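GTP cyclohydrolase 1 type 2 homolog (Thermus thermophilus, PDB 2YYB) is of unknown function but belongs to the GTP cyclohydrolase I type 2/NIF3 family and probably binds two divalent metal cations. Local coordinates at residues A[11-16]-A[222-227]; A[147-152]-A[210-215]; A[154-159]-A[193-198]; A[217-222]-A[231-236]. All coordinates share one frame; numbering follows the deposited sequence.

Contact 1. Residues A[11-16]-A[222-227]; sequences DAYLRI and AAHLEA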
loop_
_atom_site.group_PDB
_atom_site.type_symbol
_atom_site.label_atom_id
_atom_site.label_comp_id
_atom_site.label_asym_id
_atom_site.label_seq_id
_atom_site.Cartn_x
_atom_site.Cartn_y
_atom_site.Cartn_z
ATOM N N ASP A 11 -14.033 21.474 18.584
ATOM C CA ASP A 11 -12.868 20.902 17.932
ATOM C C ASP A 11 -11.660 21.105 18.852
ATOM O O ASP A 11 -10.764 20.256 18.938
ATOM C CB ASP A 11 -12.622 21.584 16.588
ATOM C CG ASP A 11 -13.729 21.309 15.578
ATOM O OD1 ASP A 11 -13.794 22.034 14.571
ATOM O OD2 ASP A 11 -14.527 20.365 15.777
ATOM N N ALA A 12 -11.652 22.229 19.554
ATOM C CA ALA A 12 -10.555 22.552 20.457
ATOM C C ALA A 12 -10.581 21.677 21.700
ATOM O O ALA A 12 -9.602 20.994 22.013
ATOM C CB ALA A 12 -10.633 24.010 20.858
ATOM N N TYR A 13 -11.716 21.709 22.393
ATOM C CA TYR A 13 -11.925 20.966 23.623
ATOM C C TYR A 13 -11.680 19.483 23.483
ATOM O O TYR A 13 -11.127 18.861 24.384
ATOM C CB TYR A 13 -13.348 21.199 24.131
ATOM C CG TYR A 13 -13.663 20.535 25.451
ATOM C CD1 TYR A 13 -13.020 20.923 26.630
ATOM C CD2 TYR A 13 -14.617 19.530 25.525
ATOM C CE1 TYR A 13 -13.330 20.320 27.853
ATOM C CE2 TYR A 13 -14.937 18.920 26.732
ATOM C CZ TYR A 13 -14.294 19.314 27.896
ATOM O OH TYR A 13 -14.635 18.704 29.090
ATOM N N LEU A 14 -12.108 18.911 22.362
ATOM C CA LEU A 14 -11.941 17.485 22.115
ATOM C C LEU A 14 -10.633 17.262 21.376
ATOM O O LEU A 14 -10.186 16.131 21.216
ATOM C CB LEU A 14 -13.117 16.968 21.281
ATOM C CG LEU A 14 -14.499 17.256 21.881
ATOM C CD1 LEU A 14 -15.581 16.961 20.861
ATOM C CD2 LEU A 14 -14.705 16.418 23.131
ATOM N N ARG A 15 -10.013 18.364 20.957
ATOM C CA ARG A 15 -8.764 18.335 20.205
ATOM C C ARG A 15 -8.754 17.167 19.226
ATOM O O ARG A 15 -7.955 16.248 19.324
ATOM C CB ARG A 15 -7.550 18.287 21.150
ATOM C CG ARG A 15 -7.654 17.327 22.312
ATOM C CD ARG A 15 -6.708 17.736 23.435
ATOM N NE ARG A 15 -7.162 17.201 24.716
ATOM C CZ ARG A 15 -6.839 17.702 25.908
ATOM N NH1 ARG A 15 -6.043 18.767 26.001
ATOM N NH2 ARG A 15 -7.333 17.151 27.014
ATOM N N ILE A 16 -9.665 17.242 18.269
ATOM C CA ILE A 16 -9.829 16.216 17.257
ATOM C C ILE A 16 -8.652 16.095 16.301
ATOM O O ILE A 16 -8.630 15.202 15.453
ATOM C CB ILE A 16 -11.107 16.483 16.439
ATOM C CG1 ILE A 16 -10.973 17.810 15.679
ATOM C CG2 ILE A 16 -12.310 16.529 17.377
ATOM C CD1 ILE A 16 -12.072 18.063 14.666
ATOM N N ALA A 222 -22.712 17.362 26.403
ATOM C CA ALA A 222 -23.824 18.309 26.392
ATOM C C ALA A 222 -23.922 19.075 27.705
ATOM O O ALA A 222 -24.158 20.276 27.694
ATOM C CB ALA A 222 -25.138 17.591 26.105
ATOM N N ALA A 223 -23.732 18.376 28.827
ATOM C CA ALA A 223 -23.793 18.981 30.162
ATOM C C ALA A 223 -22.676 19.999 30.354
ATOM O O ALA A 223 -22.834 21.004 31.061
ATOM C CB ALA A 223 -23.688 17.909 31.221
ATOM N N HIS A 224 -21.540 19.715 29.731
ATOM C CA HIS A 224 -20.388 20.596 29.794
ATOM C C HIS A 224 -20.742 21.893 29.091
ATOM O O HIS A 224 -20.538 22.973 29.636
ATOM C CB HIS A 224 -19.203 19.934 29.108
ATOM C CG HIS A 224 -17.992 20.803 29.003
ATOM N ND1 HIS A 224 -17.401 21.395 30.095
ATOM C CD2 HIS A 224 -17.214 21.117 27.940
ATOM C CE1 HIS A 224 -16.309 22.033 29.713
ATOM N NE2 HIS A 224 -16.173 21.881 28.410
ATOM N N LEU A 225 -21.301 21.790 27.889
ATOM C CA LEU A 225 -21.654 22.983 27.138
ATOM C C LEU A 225 -22.724 23.808 27.842
ATOM O O LEU A 225 -22.786 25.008 27.646
ATOM C CB LEU A 225 -22.111 22.627 25.719
ATOM C CG LEU A 225 -21.129 21.905 24.788
ATOM C CD1 LEU A 225 -21.864 21.470 23.525
ATOM C CD2 LEU A 225 -19.955 22.798 24.440
ATOM N N GLU A 226 -23.563 23.187 28.659
ATOM C CA GLU A 226 -24.598 23.950 29.360
ATOM C C GLU A 226 -24.013 24.678 30.558
ATOM O O GLU A 226 -24.554 25.686 31.020
ATOM C CB GLU A 226 -25.714 23.047 29.863
ATOM C CG GLU A 226 -26.767 23.802 30.662
ATOM C CD GLU A 226 -27.962 22.934 31.022
ATOM O OE1 GLU A 226 -29.077 23.484 31.169
ATOM O OE2 GLU A 226 -27.790 21.697 31.166
ATOM N N ALA A 227 -22.906 24.145 31.064
ATOM C CA ALA A 227 -22.243 24.719 32.213
ATOM C C ALA A 227 -21.441 25.913 31.776
ATOM O O ALA A 227 -21.332 26.891 32.498
ATOM C CB ALA A 227 -21.324 23.686 32.862
#
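NE2 of His224 is engaged by two tyrosines: it lies over one face of the Tyr13 ring and is hydrogen-bonded to the hydroxyl of Tyr9, one turn back on the helix that carries Tyr13. The two rings form an offset stack, with centroids 4.1 Å apart and planes inclined by 22°. The displacement puts NE2 of His224 near the rim of the phenol ring, 3.2 Å from Tyr13 CZ, while CD2 of His224 is 3.4 Å from Tyr13 CE2. In return, the hydroxyl oxygen Tyr13 OH stands over the centre of the imidazole, 3.6 Å above its plane. Both side chains leave their backbones with CG opposite the backbone N (chi1 -177° for Tyr13, 175° for His224), and they meet from opposite directions, spanning a wide gap between the backbones; the nearest CA atoms, those of Tyr13 and His224, are 10.5 Å apart. With the imidazole bonded to Tyr9 and stacked on Tyr13, its rotation is probably well defined. The helix of Tyr13 closes in a Schellman motif, in which Ile16 N bonds to Asp11 O at 3.3 Å and Arg15 N to Ala12 O at 2.9 Å, Arg15 taking the positive phi of the C-prime residue. Beyond the stack, the Tyr13 ring also meets His103. This surface contact joins helix 3-13 to helix 216-229, whose Leu225 packs on Leu6, Tyr9 and Leu10 and whose Ala222 rests on strand 39-42.

Contact 2. Residues A[147-152]-A[210-215]; sequences QLTGMQ and HYDTET
Asp212 reaches Thr149 first with its CB, which lies 3.4 Å from Thr149 OG1. One bond further out, CG of Asp212 is 4.0 Å from the same hydroxyl oxygen, and at the tip Asp212 OD2 comes within 4.2 Å of Met151 CB. CG is placed beside the backbone N and opposite the carbonyl carbon (chi1 -67°), and the Asp212 and Thr149 side chains cross at about a right angle. The threonine hydroxyl lies against the methylene of the aspartate, while its distance to the backbone oxygen Asp212 O is 3.7 Å. The backbones are near each other here, with the CA atoms of Thr149 and Asp212 6.2 Å apart. Residues 148-152 belong to the loop between helix 141-147 and strand 154-157, and beyond Met151 CB the methionine chain leads away from the aspartate. On the other side, Asp212 belongs to a short, weakly bonded helix, spanned by the backbone bond from Glu214 N to His210 O at 3.3 Å. That helix bears part of a predicted metal site: His210 and Glu214 are probable ligands of one divalent cation, and the Glu214 carboxylate makes weak hydrogen bonds to His64 and His65. The ring of His210 stacks on His192 of the second subunit. The side chain of Asp212 itself lies about 11 Å from that of His65. The hydroxyl of Thr149 meets the methylene of Asp212 rather than its carboxylate oxygens, and the small interface of 114 Å² is made by van der Waals contact between oxygen and carbon atoms, without a hydrogen bond or salt bridge joining the two segments.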
loop_
_atom_site.group_PDB
_atom_site.type_symbol
_atom_site.label_atom_id
_atom_site.label_comp_id
_atom_site.label_asym_id
_atom_site.label_seq_id
_atom_site.Cartn_x
_atom_site.Cartn_y
_atom_site.Cartn_z
ATOM N N GLN A 147 -27.154 -1.615 37.180
ATOM C CA GLN A 147 -28.040 -0.576 37.688
ATOM C C GLN A 147 -27.634 0.778 37.118
ATOM O O GLN A 147 -28.417 1.724 37.100
ATOM C CB GLN A 147 -28.064 -0.565 39.238
ATOM C CG GLN A 147 -26.734 -0.331 39.961
ATOM C CD GLN A 147 -26.262 1.115 39.901
ATOM O OE1 GLN A 147 -27.076 2.047 39.912
ATOM N NE2 GLN A 147 -24.940 1.311 39.857
ATOM N N LEU A 148 -26.406 0.856 36.630
ATOM C CA LEU A 148 -25.904 2.086 36.037
ATOM C C LEU A 148 -26.198 2.017 34.538
ATOM O O LEU A 148 -25.738 2.853 33.775
ATOM C CB LEU A 148 -24.399 2.169 36.257
ATOM C CG LEU A 148 -23.633 3.444 35.945
ATOM C CD1 LEU A 148 -23.880 4.463 37.034
ATOM C CD2 LEU A 148 -22.155 3.128 35.883
ATOM N N THR A 149 -26.985 1.021 34.131
ATOM C CA THR A 149 -27.295 0.797 32.718
ATOM C C THR A 149 -28.720 0.313 32.495
ATOM O O THR A 149 -29.241 0.397 31.384
ATOM C CB THR A 149 -26.320 -0.260 32.129
ATOM O OG1 THR A 149 -25.557 0.337 31.083
ATOM C CG2 THR A 149 -27.063 -1.479 31.597
ATOM N N GLY A 150 -29.335 -0.203 33.554
ATOM C CA GLY A 150 -30.691 -0.703 33.458
ATOM C C GLY A 150 -30.720 -2.095 32.858
ATOM O O GLY A 150 -31.779 -2.710 32.707
ATOM N N MET A 151 -29.545 -2.613 32.535
ATOM C CA MET A 151 -29.457 -3.936 31.927
ATOM C C MET A 151 -28.324 -4.793 32.522
ATOM O O MET A 151 -27.193 -4.331 32.663
ATOM C CB MET A 151 -29.275 -3.762 30.413
ATOM C CG MET A 151 -29.392 -5.031 29.607
ATOM S SD MET A 151 -30.979 -5.844 29.821
ATOM C CE MET A 151 -30.481 -7.314 30.787
ATOM N N GLN A 152 -28.642 -6.034 32.886
ATOM C CA GLN A 152 -27.652 -6.955 33.447
ATOM C C GLN A 152 -26.632 -7.294 32.364
ATOM O O GLN A 152 -26.993 -7.788 31.300
ATOM C CB GLN A 152 -28.330 -8.242 33.930
ATOM C CG GLN A 152 -28.275 -8.460 35.446
ATOM C CD GLN A 152 -26.849 -8.623 35.984
ATOM O OE1 GLN A 152 -26.211 -7.653 36.421
ATOM N NE2 GLN A 152 -26.341 -9.855 35.946
ATOM N N HIS A 210 -22.914 -2.156 23.527
ATOM C CA HIS A 210 -22.229 -1.131 22.750
ATOM C C HIS A 210 -22.970 0.197 22.952
ATOM O O HIS A 210 -22.355 1.242 23.168
ATOM C CB HIS A 210 -22.207 -1.513 21.266
ATOM C CG HIS A 210 -21.191 -0.766 20.459
ATOM N ND1 HIS A 210 -21.072 0.607 20.490
ATOM C CD2 HIS A 210 -20.273 -1.203 19.563
ATOM C CE1 HIS A 210 -20.125 0.983 19.646
ATOM N NE2 HIS A 210 -19.624 -0.096 19.072
ATOM N N TYR A 211 -24.295 0.147 22.895
ATOM C CA TYR A 211 -25.099 1.351 23.097
ATOM C C TYR A 211 -25.006 1.854 24.531
ATOM O O TYR A 211 -24.675 3.010 24.775
ATOM C CB TYR A 211 -26.567 1.076 22.790
ATOM C CG TYR A 211 -27.476 2.274 22.955
ATOM C CD1 TYR A 211 -27.577 3.242 21.955
ATOM C CD2 TYR A 211 -28.274 2.421 24.088
ATOM C CE1 TYR A 211 -28.451 4.317 22.072
ATOM C CE2 TYR A 211 -29.156 3.499 24.217
ATOM C CZ TYR A 211 -29.236 4.442 23.202
ATOM O OH TYR A 211 -30.076 5.529 23.329
ATOM N N ASP A 212 -25.301 0.971 25.475
ATOM C CA ASP A 212 -25.296 1.334 26.879
ATOM C C ASP A 212 -23.988 1.840 27.452
ATOM O O ASP A 212 -24.001 2.481 28.507
ATOM C CB ASP A 212 -25.809 0.180 27.737
ATOM C CG ASP A 212 -27.271 -0.095 27.502
ATOM O OD1 ASP A 212 -28.019 0.889 27.335
ATOM O OD2 ASP A 212 -27.672 -1.278 27.487
ATOM N N THR A 213 -22.867 1.582 26.784
ATOM C CA THR A 213 -21.595 2.067 27.311
ATOM C C THR A 213 -21.144 3.349 26.607
ATOM O O THR A 213 -20.388 4.131 27.189
ATOM C CB THR A 213 -20.440 0.981 27.232
ATOM O OG1 THR A 213 -20.095 0.715 25.866
ATOM C CG2 THR A 213 -20.864 -0.327 27.919
ATOM N N GLU A 214 -21.589 3.573 25.365
ATOM C CA GLU A 214 -21.182 4.785 24.644
ATOM C C GLU A 214 -22.275 5.883 24.759
ATOM O O GLU A 214 -22.401 6.771 23.929
ATOM C CB GLU A 214 -20.782 4.450 23.167
ATOM C CG GLU A 214 -19.428 3.645 23.020
ATOM C CD GLU A 214 -18.814 3.633 21.596
ATOM O OE1 GLU A 214 -19.546 3.301 20.632
ATOM O OE2 GLU A 214 -17.588 3.943 21.431
ATOM N N THR A 215 -23.023 5.808 25.855
ATOM C CA THR A 215 -24.106 6.727 26.219
ATOM C C THR A 215 -23.549 7.877 27.075
ATOM O O THR A 215 -24.080 8.989 27.093
ATOM C CB THR A 215 -25.155 5.976 27.095
ATOM O OG1 THR A 215 -26.449 6.102 26.528
ATOM C CG2 THR A 215 -25.187 6.525 28.510
#

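Contact 3. Residues A[154-159]-A[193-198]; sequences LVHQGG and SVFHET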
loop_
_atom_site.group_PDB
_atom_site.type_symbol
_atom_site.label_atom_id
_atom_site.label_comp_id
_atom_site.label_asym_id
_atom_site.label_seq_id
_atom_site.Cartn_x
_atom_site.Cartn_y
_atom_site.Cartn_z
ATOM N N LEU A 154 -23.138 -9.076 30.468
ATOM C CA LEU A 154 -22.672 -10.425 30.206
ATOM C C LEU A 154 -21.293 -10.455 30.840
ATOM O O LEU A 154 -20.489 -9.530 30.663
ATOM C CB LEU A 154 -22.567 -10.678 28.703
ATOM C CG LEU A 154 -21.955 -12.005 28.248
ATOM C CD1 LEU A 154 -22.844 -13.155 28.670
ATOM C CD2 LEU A 154 -21.772 -11.996 26.737
ATOM N N VAL A 155 -21.030 -11.502 31.609
ATOM C CA VAL A 155 -19.745 -11.611 32.259
ATOM C C VAL A 155 -19.109 -12.945 31.932
ATOM O O VAL A 155 -19.766 -13.984 31.980
ATOM C CB VAL A 155 -19.881 -11.395 33.803
ATOM C CG1 VAL A 155 -21.345 -11.402 34.196
ATOM C CG2 VAL A 155 -19.092 -12.451 34.579
ATOM N N HIS A 156 -17.835 -12.881 31.557
ATOM C CA HIS A 156 -17.034 -14.049 31.224
ATOM C C HIS A 156 -15.889 -14.090 32.230
ATOM O O HIS A 156 -14.913 -13.338 32.117
ATOM C CB HIS A 156 -16.474 -13.940 29.796
ATOM C CG HIS A 156 -17.481 -14.235 28.725
ATOM N ND1 HIS A 156 -17.233 -14.005 27.390
ATOM C CD2 HIS A 156 -18.729 -14.763 28.791
ATOM C CE1 HIS A 156 -18.284 -14.382 26.680
ATOM N NE2 HIS A 156 -19.205 -14.844 27.507
ATOM N N GLN A 157 -16.020 -14.959 33.225
ATOM C CA GLN A 157 -14.996 -15.073 34.245
ATOM C C GLN A 157 -14.024 -16.193 33.951
ATOM O O GLN A 157 -14.359 -17.362 34.079
ATOM C CB GLN A 157 -15.628 -15.309 35.617
ATOM C CG GLN A 157 -14.591 -15.536 36.696
ATOM C CD GLN A 157 -15.175 -15.914 38.038
ATOM O OE1 GLN A 157 -14.424 -16.179 38.973
ATOM N NE2 GLN A 157 -16.511 -15.935 38.152
ATOM N N GLY A 158 -12.814 -15.834 33.564
ATOM C CA GLY A 158 -11.823 -16.847 33.271
ATOM C C GLY A 158 -10.783 -16.812 34.365
ATOM O O GLY A 158 -10.107 -17.814 34.654
ATOM N N GLY A 159 -10.672 -15.629 34.968
ATOM C CA GLY A 159 -9.738 -15.407 36.049
ATOM C C GLY A 159 -10.415 -15.325 37.410
ATOM O O GLY A 159 -11.411 -16.009 37.684
ATOM N N SER A 193 -15.342 -14.638 18.180
ATOM C CA SER A 193 -13.928 -14.918 17.962
ATOM C C SER A 193 -12.973 -14.699 19.146
ATOM O O SER A 193 -11.802 -15.045 19.034
ATOM C CB SER A 193 -13.412 -14.126 16.762
ATOM O OG SER A 193 -13.385 -12.742 17.047
ATOM N N VAL A 194 -13.433 -14.125 20.261
ATOM C CA VAL A 194 -12.524 -13.935 21.395
ATOM C C VAL A 194 -12.918 -14.768 22.596
ATOM O O VAL A 194 -12.290 -14.688 23.645
ATOM C CB VAL A 194 -12.423 -12.463 21.863
ATOM C CG1 VAL A 194 -11.859 -11.600 20.748
ATOM C CG2 VAL A 194 -13.774 -11.971 22.336
ATOM N N PHE A 195 -13.956 -15.573 22.441
ATOM C CA PHE A 195 -14.412 -16.426 23.521
ATOM C C PHE A 195 -13.296 -17.272 24.157
ATOM O O PHE A 195 -12.881 -17.013 25.282
ATOM C CB PHE A 195 -15.503 -17.355 23.018
ATOM C CG PHE A 195 -16.219 -18.070 24.110
ATOM C CD1 PHE A 195 -17.128 -17.391 24.915
ATOM C CD2 PHE A 195 -15.961 -19.408 24.363
ATOM C CE1 PHE A 195 -17.775 -18.039 25.961
ATOM C CE2 PHE A 195 -16.600 -20.063 25.404
ATOM C CZ PHE A 195 -17.510 -19.376 26.205
ATOM N N HIS A 196 -12.813 -18.280 23.441
ATOM C CA HIS A 196 -11.785 -19.161 23.979
ATOM C C HIS A 196 -10.536 -18.471 24.482
ATOM O O HIS A 196 -9.981 -18.856 25.513
ATOM C CB HIS A 196 -11.433 -20.241 22.953
ATOM C CG HIS A 196 -12.570 -21.176 22.680
ATOM N ND1 HIS A 196 -13.006 -22.099 23.607
ATOM C CD2 HIS A 196 -13.429 -21.259 21.634
ATOM C CE1 HIS A 196 -14.084 -22.707 23.145
ATOM N NE2 HIS A 196 -14.362 -22.215 21.950
ATOM N N GLU A 197 -10.095 -17.440 23.778
ATOM C CA GLU A 197 -8.904 -16.742 24.218
ATOM C C GLU A 197 -9.151 -16.145 25.621
ATOM O O GLU A 197 -8.314 -16.270 26.521
ATOM C CB GLU A 197 -8.535 -15.646 23.226
ATOM C CG GLU A 197 -7.190 -15.045 23.518
ATOM C CD GLU A 197 -6.993 -13.678 22.888
ATOM O OE1 GLU A 197 -6.007 -12.996 23.260
ATOM O OE2 GLU A 197 -7.818 -13.296 22.028
ATOM N N THR A 198 -10.308 -15.511 25.802
ATOM C CA THR A 198 -10.661 -14.925 27.083
ATOM C C THR A 198 -10.522 -15.896 28.279
ATOM O O THR A 198 -9.987 -15.528 29.321
ATOM C CB THR A 198 -12.100 -14.387 27.051
ATOM O OG1 THR A 198 -12.136 -13.209 26.258
ATOM C CG2 THR A 198 -12.588 -14.050 28.432
#
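His156 is the residue of strand 154-157 that touches Phe195 and Thr198. The strand enters with Leu154 bonded through its backbone to Tyr207, and Val155 then packs on Ile206. At His156 the backbone pairs with Val205, while the side chain points toward the helix, CG lying opposite the carbonyl carbon (chi1 -77°). Its imidazole offers a face to the edge of Phe195 in a T-shaped pair, with centroids 5.2 Å apart and planes at 90°. The nearest atoms are His156 CE1 and Phe195 CD1, at 3.7 Å. Closer to the backbone, His156 CB meets the methyl Thr198 CG2 at 4.1 Å. The threonine is turned so that this methyl faces the strand and its hydroxyl faces back into the helix, where OG1 donates to Val194 O at 3.0 Å, from well above the carbonyl plane. Thr198 N also donates to Val194 O, from the opposite face of that plane, so one carbonyl takes both donors of the threonine. Past Gln157, Gly158 continues the backbone pairing with Leu203. Phe199 meets both aromatic rings, and Thr240 of the second subunit packs on Phe195. Helix 195-200 is the connection in a beta-alpha-beta crossover between the parallel strands 184-187 and 204-207, and here it packs against the outer strand 154-157 of the same four-stranded mixed sheet.

Contact 4. Residues A[217-222]-A[231-236]; sequences GVKALA and LPWVFL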
loop_
_atom_site.group_PDB
_atom_site.type_symbol
_atom_site.label_atom_id
_atom_site.label_comp_id
_atom_site.label_asym_id
_atom_site.label_seq_id
_atom_site.Cartn_x
_atom_site.Cartn_y
_atom_site.Cartn_z
ATOM N N GLY A 217 -20.503 9.621 26.999
ATOM C CA GLY A 217 -19.784 10.761 26.460
ATOM C C GLY A 217 -20.695 11.911 26.032
ATOM O O GLY A 217 -20.603 13.034 26.572
ATOM N N VAL A 218 -21.567 11.629 25.062
ATOM C CA VAL A 218 -22.492 12.629 24.548
ATOM C C VAL A 218 -23.160 13.344 25.708
ATOM O O VAL A 218 -23.176 14.567 25.736
ATOM C CB VAL A 218 -23.589 12.022 23.578
ATOM C CG1 VAL A 218 -22.959 11.640 22.276
ATOM C CG2 VAL A 218 -24.264 10.831 24.187
ATOM N N LYS A 219 -23.677 12.598 26.682
ATOM C CA LYS A 219 -24.320 13.252 27.823
ATOM C C LYS A 219 -23.365 14.207 28.533
ATOM O O LYS A 219 -23.688 15.379 28.726
ATOM C CB LYS A 219 -24.877 12.232 28.819
ATOM C CG LYS A 219 -26.139 11.520 28.341
ATOM C CD LYS A 219 -26.694 10.588 29.415
ATOM C CE LYS A 219 -27.943 9.859 28.944
ATOM N NZ LYS A 219 -28.427 8.907 29.990
ATOM N N ALA A 220 -22.188 13.727 28.912
ATOM C CA ALA A 220 -21.248 14.603 29.595
ATOM C C ALA A 220 -21.013 15.839 28.722
ATOM O O ALA A 220 -21.236 16.963 29.169
ATOM C CB ALA A 220 -19.925 13.867 29.886
ATOM N N LEU A 221 -20.599 15.629 27.474
ATOM C CA LEU A 221 -20.345 16.738 26.550
ATOM C C LEU A 221 -21.462 17.787 26.564
ATOM O O LEU A 221 -21.194 18.971 26.713
ATOM C CB LEU A 221 -20.181 16.221 25.118
ATOM C CG LEU A 221 -19.017 16.716 24.250
ATOM C CD1 LEU A 221 -19.364 16.469 22.780
ATOM C CD2 LEU A 221 -18.745 18.189 24.486
ATOM N N ALA A 222 -22.712 17.362 26.403
ATOM C CA ALA A 222 -23.824 18.309 26.392
ATOM C C ALA A 222 -23.922 19.075 27.705
ATOM O O ALA A 222 -24.158 20.276 27.694
ATOM C CB ALA A 222 -25.138 17.591 26.105
ATOM N N LEU A 231 -26.314 26.643 27.268
ATOM C CA LEU A 231 -27.166 26.026 26.245
ATOM C C LEU A 231 -27.946 24.880 26.900
ATOM O O LEU A 231 -27.387 24.052 27.604
ATOM C CB LEU A 231 -26.334 25.459 25.074
ATOM C CG LEU A 231 -25.580 26.409 24.128
ATOM C CD1 LEU A 231 -24.670 25.607 23.208
ATOM C CD2 LEU A 231 -26.565 27.254 23.309
ATOM N N PRO A 232 -29.262 24.865 26.727
ATOM C CA PRO A 232 -30.023 23.772 27.324
ATOM C C PRO A 232 -29.837 22.550 26.412
ATOM O O PRO A 232 -29.481 22.696 25.235
ATOM C CB PRO A 232 -31.450 24.297 27.291
ATOM C CG PRO A 232 -31.453 25.174 26.063
ATOM C CD PRO A 232 -30.154 25.912 26.207
ATOM N N TRP A 233 -30.058 21.349 26.939
ATOM C CA TRP A 233 -29.908 20.169 26.104
ATOM C C TRP A 233 -30.882 19.065 26.463
ATOM O O TRP A 233 -31.475 19.071 27.535
ATOM C CB TRP A 233 -28.467 19.636 26.156
ATOM C CG TRP A 233 -28.034 19.081 27.486
ATOM C CD1 TRP A 233 -27.637 19.792 28.576
ATOM C CD2 TRP A 233 -27.969 17.692 27.867
ATOM N NE1 TRP A 233 -27.329 18.940 29.614
ATOM C CE2 TRP A 233 -27.528 17.646 29.208
ATOM C CE3 TRP A 233 -28.242 16.486 27.205
ATOM C CZ2 TRP A 233 -27.353 16.439 29.907
ATOM C CZ3 TRP A 233 -28.066 15.276 27.905
ATOM C CH2 TRP A 233 -27.626 15.268 29.241
ATOM N N VAL A 234 -31.057 18.134 25.534
ATOM C CA VAL A 234 -31.940 16.997 25.725
ATOM C C VAL A 234 -31.239 15.738 25.209
ATOM O O VAL A 234 -30.443 15.811 24.280
ATOM C CB VAL A 234 -33.251 17.191 24.954
ATOM C CG1 VAL A 234 -32.958 17.424 23.486
ATOM C CG2 VAL A 234 -34.129 15.975 25.123
ATOM N N PHE A 235 -31.507 14.591 25.827
ATOM C CA PHE A 235 -30.896 13.346 25.374
ATOM C C PHE A 235 -31.912 12.598 24.524
ATOM O O PHE A 235 -33.040 12.362 24.950
ATOM C CB PHE A 235 -30.463 12.462 26.550
ATOM C CG PHE A 235 -29.923 11.109 26.128
ATOM C CD1 PHE A 235 -28.695 10.998 25.485
ATOM C CD2 PHE A 235 -30.652 9.945 26.367
ATOM C CE1 PHE A 235 -28.200 9.742 25.089
ATOM C CE2 PHE A 235 -30.166 8.689 25.972
ATOM C CZ PHE A 235 -28.943 8.587 25.336
ATOM N N LEU A 236 -31.491 12.248 23.311
ATOM C CA LEU A 236 -32.331 11.525 22.363
ATOM C C LEU A 236 -31.970 10.052 22.486
ATOM O O LEU A 236 -30.881 9.642 22.105
ATOM C CB LEU A 236 -32.082 12.063 20.948
ATOM C CG LEU A 236 -32.350 13.573 20.852
ATOM C CD1 LEU A 236 -32.092 14.063 19.469
ATOM C CD2 LEU A 236 -33.779 13.874 21.242
#
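Trp233 and Phe235 turn toward Ala222 and Lys219 by different torsions: the indole CG stands between its backbone N and carbonyl carbon (chi1 67°), whereas the phenyl CG is opposite its backbone N (chi1 175°). They project from the helix-facing side of strand 233-235, in an alpha-beta unit in which helix 216-229 turns back into that strand, an outer strand of the five-stranded mixed sheet. The short helix and strand segments run nearly antiparallel, at 169°, with axes 9.3 Å apart. Ala222 CB lies over one face of the indole, 3.3 Å from Trp233 CD2, and makes a CH-pi contact with the five-membered ring. The backbone adds to the cover of this face: Lys219 O is above the rim of the six-membered ring, 4.0 Å from Trp233 CH2. Lys219 stretches its chain, extended beyond CG, past the indole and over the phenyl ring. Its CE is almost centred there, 3.5 Å from the centroid of Phe235 in a CH-pi contact, and its NZ makes a cation-pi interaction at 4.5 Å from the same centroid. CE is the atom that touches the ring; NZ stands farther out over the same face, making the cation-pi part the longer contact. Backbone bonds from Val234 to Val39 and Ala41 hold the strand to its parallel neighbour 39-42. The side chain of Val218 is also about 4 Å from that of His64, a predicted metal ligand. Val218 meets Phe235 at the ring edge rather than the face, with CG2 of the valine 4.2 Å from CE1 of the phenylalanine.

From the N terminus, residues 11-16 open the longest loop, which contact 1 closes at 222-227, joining the first helix to helix 216-229. Within that span lies contact 2, from the loop after helix 141-147 to the short helix 210-213, and contact 3 lies within contact 2, tying an outer strand of the four-stranded sheet to helix 195-200. Contact 4 opens at 217-222, after contact 2 has closed, and ends at 231-236, so it crosses contact 1; the two share Ala222 and helix 216-229. Contacts 2 and 4 touch where Tyr211 and Thr215 pack on Phe235, beside the five-stranded sheet. Contact 3 lies farther off, its centre about 34 Å from that of contact 4.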